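Local structure of tyrosine--tRNA ligase (Pyrococcus horikoshii, 2CYC) at residues D265-I270 with P353-F358. The protein probably catalyses the two-step attachment of tyrosine to tRNA(Tyr), activating the amino acid with ATP before transferring it to the tRNA acceptor end. Sequence-based numbering, arbitrary orientation.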
ATOM      1  N   ASP A 265     -10.912 -35.467   8.647  1.00 20.15           N
ATOM      2  CA  ASP A 265     -10.016 -36.601   8.910  1.00 21.37           C
ATOM      3  C   ASP A 265     -10.852 -37.868   9.168  1.00 25.29           C
ATOM      4  O   ASP A 265     -11.914 -37.810   9.795  1.00 20.92           O
ATOM      5  CB  ASP A 265      -9.126 -36.332  10.130  1.00 18.46           C
ATOM      6  CG  ASP A 265      -7.875 -35.530   9.786  1.00 24.90           C
ATOM      7  OD1 ASP A 265      -7.559 -35.396   8.580  1.00 25.38           O
ATOM      8  OD2 ASP A 265      -7.199 -35.051  10.726  1.00 19.67           O
ATOM      9  N   SER A 266     -10.379 -39.013   8.687  1.00 27.58           N
ATOM     10  CA  SER A 266     -11.117 -40.261   8.873  1.00 26.94           C
ATOM     11  C   SER A 266     -11.132 -40.657  10.349  1.00 29.28           C
ATOM     12  O   SER A 266     -10.349 -40.135  11.152  1.00 27.50           O
ATOM     13  CB  SER A 266     -10.471 -41.385   8.063  1.00 24.70           C
ATOM     14  OG  SER A 266      -9.233 -41.769   8.644  1.00 26.41           O
ATOM     15  N   PRO A 267     -12.029 -41.586  10.727  1.00 28.29           N
ATOM     16  CA  PRO A 267     -12.093 -42.013  12.127  1.00 27.38           C
ATOM     17  C   PRO A 267     -10.737 -42.543  12.584  1.00 26.67           C
ATOM     18  O   PRO A 267     -10.293 -42.251  13.688  1.00 28.84           O
ATOM     19  CB  PRO A 267     -13.167 -43.099  12.109  1.00 20.78           C
ATOM     20  CG  PRO A 267     -14.089 -42.631  11.004  1.00 28.37           C
ATOM     21  CD  PRO A 267     -13.105 -42.214   9.934  1.00 28.64           C
ATOM     22  N   GLU A 268     -10.079 -43.312  11.721  1.00 26.76           N
ATOM     23  CA  GLU A 268      -8.774 -43.873  12.058  1.00 31.56           C
ATOM     24  C   GLU A 268      -7.682 -42.816  12.209  1.00 28.44           C
ATOM     25  O   GLU A 268      -6.840 -42.916  13.099  1.00 26.37           O
ATOM     26  CB  GLU A 268      -8.345 -44.912  11.014  1.00 35.94           C
ATOM     27  CG  GLU A 268      -6.913 -45.408  11.208  1.00 49.57           C
ATOM     28  CD  GLU A 268      -6.642 -45.940  12.619  1.00 59.97           C
ATOM     29  OE1 GLU A 268      -5.470 -46.255  12.917  1.00 63.75           O
ATOM     30  OE2 GLU A 268      -7.591 -46.047  13.428  1.00 64.54           O
ATOM     31  N   GLU A 269      -7.678 -41.815  11.330  1.00 28.93           N
ATOM     32  CA  GLU A 269      -6.677 -40.756  11.427  1.00 30.44           C
ATOM     33  C   GLU A 269      -6.877 -40.027  12.753  1.00 26.05           C
ATOM     34  O   GLU A 269      -5.915 -39.688  13.437  1.00 25.14           O
ATOM     35  CB  GLU A 269      -6.813 -39.767  10.268  1.00 33.00           C
ATOM     36  CG  GLU A 269      -6.493 -40.368   8.914  1.00 35.90           C
ATOM     37  CD  GLU A 269      -6.764 -39.403   7.779  1.00 39.83           C
ATOM     38  OE1 GLU A 269      -7.930 -38.979   7.623  1.00 34.17           O
ATOM     39  OE2 GLU A 269      -5.809 -39.065   7.046  1.00 47.06           O
ATOM     40  N   ILE A 270      -8.131 -39.803  13.125  1.00 21.32           N
ATOM     41  CA  ILE A 270      -8.396 -39.115  14.382  1.00 25.78           C
ATOM     42  C   ILE A 270      -7.909 -39.929  15.581  1.00 26.56           C
ATOM     43  O   ILE A 270      -7.257 -39.385  16.473  1.00 23.71           O
ATOM     44  CB  ILE A 270      -9.898 -38.787  14.549  1.00 22.93           C
ATOM     45  CG1 ILE A 270     -10.305 -37.720  13.527  1.00 21.79           C
ATOM     46  CG2 ILE A 270     -10.172 -38.282  15.975  1.00 24.69           C
ATOM     47  CD1 ILE A 270     -11.802 -37.378  13.529  1.00 25.39           C
ATOM     48  N   PRO A 353     -21.032 -35.709  10.112  1.00 19.76           N
ATOM     49  CA  PRO A 353     -21.749 -35.045   9.014  1.00 21.69           C
ATOM     50  C   PRO A 353     -20.801 -34.470   7.973  1.00 25.78           C
ATOM     51  O   PRO A 353     -21.095 -34.460   6.772  1.00 27.37           O
ATOM     52  CB  PRO A 353     -22.542 -33.946   9.724  1.00 18.83           C
ATOM     53  CG  PRO A 353     -22.768 -34.518  11.102  1.00 16.47           C
ATOM     54  CD  PRO A 353     -21.425 -35.145  11.415  1.00 18.00           C
ATOM     55  N   ILE A 354     -19.656 -33.991   8.438  1.00 25.23           N
ATOM     56  CA  ILE A 354     -18.678 -33.402   7.542  1.00 24.61           C
ATOM     57  C   ILE A 354     -18.038 -34.479   6.670  1.00 24.85           C
ATOM     58  O   ILE A 354     -17.922 -34.314   5.450  1.00 22.80           O
ATOM     59  CB  ILE A 354     -17.607 -32.642   8.349  1.00 25.03           C
ATOM     60  CG1 ILE A 354     -18.291 -31.538   9.170  1.00 25.35           C
ATOM     61  CG2 ILE A 354     -16.550 -32.068   7.413  1.00 26.67           C
ATOM     62  CD1 ILE A 354     -17.343 -30.642   9.969  1.00 22.49           C
ATOM     63  N   ARG A 355     -17.627 -35.582   7.287  1.00 22.06           N
ATOM     64  CA  ARG A 355     -17.027 -36.670   6.523  1.00 25.98           C
ATOM     65  C   ARG A 355     -18.032 -37.177   5.488  1.00 23.83           C
ATOM     66  O   ARG A 355     -17.683 -37.392   4.322  1.00 19.72           O
ATOM     67  CB  ARG A 355     -16.611 -37.830   7.439  1.00 26.94           C
ATOM     68  CG  ARG A 355     -15.415 -37.548   8.337  1.00 26.37           C
ATOM     69  CD  ARG A 355     -14.856 -38.853   8.916  1.00 26.21           C
ATOM     70  NE  ARG A 355     -15.850 -39.583   9.705  1.00 26.52           N
ATOM     71  CZ  ARG A 355     -16.222 -39.253  10.939  1.00 30.15           C
ATOM     72  NH1 ARG A 355     -15.678 -38.200  11.542  1.00 22.90           N
ATOM     73  NH2 ARG A 355     -17.147 -39.972  11.571  1.00 24.21           N
ATOM     74  N   ARG A 356     -19.283 -37.359   5.911  1.00 21.81           N
ATOM     75  CA  ARG A 356     -20.307 -37.834   4.987  1.00 28.71           C
ATOM     76  C   ARG A 356     -20.453 -36.914   3.782  1.00 30.68           C
ATOM     77  O   ARG A 356     -20.632 -37.385   2.660  1.00 29.08           O
ATOM     78  CB  ARG A 356     -21.664 -37.996   5.687  1.00 29.58           C
ATOM     79  CG  ARG A 356     -21.821 -39.360   6.367  1.00 38.20           C
ATOM     80  CD  ARG A 356     -23.248 -39.645   6.839  1.00 43.80           C
ATOM     81  NE  ARG A 356     -23.664 -38.827   7.980  1.00 45.78           N
ATOM     82  CZ  ARG A 356     -24.400 -37.722   7.887  1.00 47.96           C
ATOM     83  NH1 ARG A 356     -24.730 -37.041   8.982  1.00 32.92           N
ATOM     84  NH2 ARG A 356     -24.814 -37.301   6.695  1.00 52.38           N
ATOM     85  N   TYR A 357     -20.369 -35.607   4.002  1.00 24.33           N
ATOM     86  CA  TYR A 357     -20.500 -34.685   2.893  1.00 25.63           C
ATOM     87  C   TYR A 357     -19.338 -34.834   1.918  1.00 28.16           C
ATOM     88  O   TYR A 357     -19.541 -34.988   0.708  1.00 22.48           O
ATOM     89  CB  TYR A 357     -20.577 -33.230   3.376  1.00 24.59           C
ATOM     90  CG  TYR A 357     -20.644 -32.257   2.217  1.00 27.27           C
ATOM     91  CD1 TYR A 357     -19.482 -31.828   1.581  1.00 31.85           C
ATOM     92  CD2 TYR A 357     -21.871 -31.861   1.685  1.00 29.88           C
ATOM     93  CE1 TYR A 357     -19.534 -31.048   0.438  1.00 33.41           C
ATOM     94  CE2 TYR A 357     -21.936 -31.069   0.537  1.00 30.76           C
ATOM     95  CZ  TYR A 357     -20.758 -30.674  -0.085  1.00 33.32           C
ATOM     96  OH  TYR A 357     -20.792 -29.941  -1.252  1.00 31.99           O
ATOM     97  N   PHE A 358     -18.115 -34.798   2.434  1.00 24.82           N
ATOM     98  CA  PHE A 358     -16.983 -34.910   1.541  1.00 24.27           C
ATOM     99  C   PHE A 358     -16.854 -36.283   0.913  1.00 26.19           C
ATOM    100  O   PHE A 358     -16.197 -36.439  -0.111  1.00 29.48           O
ATOM    101  CB  PHE A 358     -15.702 -34.493   2.252  1.00 18.46           C
ATOM    102  CG  PHE A 358     -15.607 -33.005   2.459  1.00 23.80           C
ATOM    103  CD1 PHE A 358     -15.788 -32.442   3.722  1.00 22.03           C
ATOM    104  CD2 PHE A 358     -15.377 -32.156   1.374  1.00 22.49           C
ATOM    105  CE1 PHE A 358     -15.739 -31.049   3.904  1.00 27.93           C
ATOM    106  CE2 PHE A 358     -15.326 -30.764   1.540  1.00 25.95           C
ATOM    107  CZ  PHE A 358     -15.508 -30.210   2.811  1.00 24.08           C
TER
HETATM  108  O   HOH W   1     -13.683 -36.247  10.678  1.00 18.51           O
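A capped helix start, that of helix 267-276, meets helix 352-360 through one long side chain, Arg355, which touches Asp265, Ser266, Pro267 and Ile270. The arginine has CG beside the backbone N (chi1 -71°) and then bends at chi3 (-59°), a course that lays its aliphatic part against the residues before the helix and brings a face of the guanidinium against Pro267. CD of Arg355 lies 3.2 Å from the carbonyl O of Asp265, while Pro267 CG sits over that face, 3.8 Å from Arg355 NE. The Ile270 methyl CD1 adds a loose van der Waals contact, oblique to the guanidinium and 4.4 Å from Arg355 NH1.

Polar coupling between the segments goes through a water: lying in the guanidinium plane, it accepts from Arg355 NH1 at 2.9 Å and donates to Asp265 O. Arg355 NH2 bonds to the carbonyl O of Ile348 in helix 336-350; the two polar partners and the proline together probably limit the rotation of the group. Ile348 also touches Pro267 and Ile270, which places the contact where three helices converge.

The residues leading into the helix are themselves tied down by side-chain bonds. Ser266 N donates to the anti lone pair of Glu269 OE1 (2.7 Å, nearly straight at 170°), and Glu269 N donates back to Ser266 OG at 3.1 Å. Asp265 OD2 is occupied by Phe262 N and a salt bridge to Lys273. The reciprocal serine-glutamate bonds, with Ser266 as N-cap and Glu269 as N3, define a capping box.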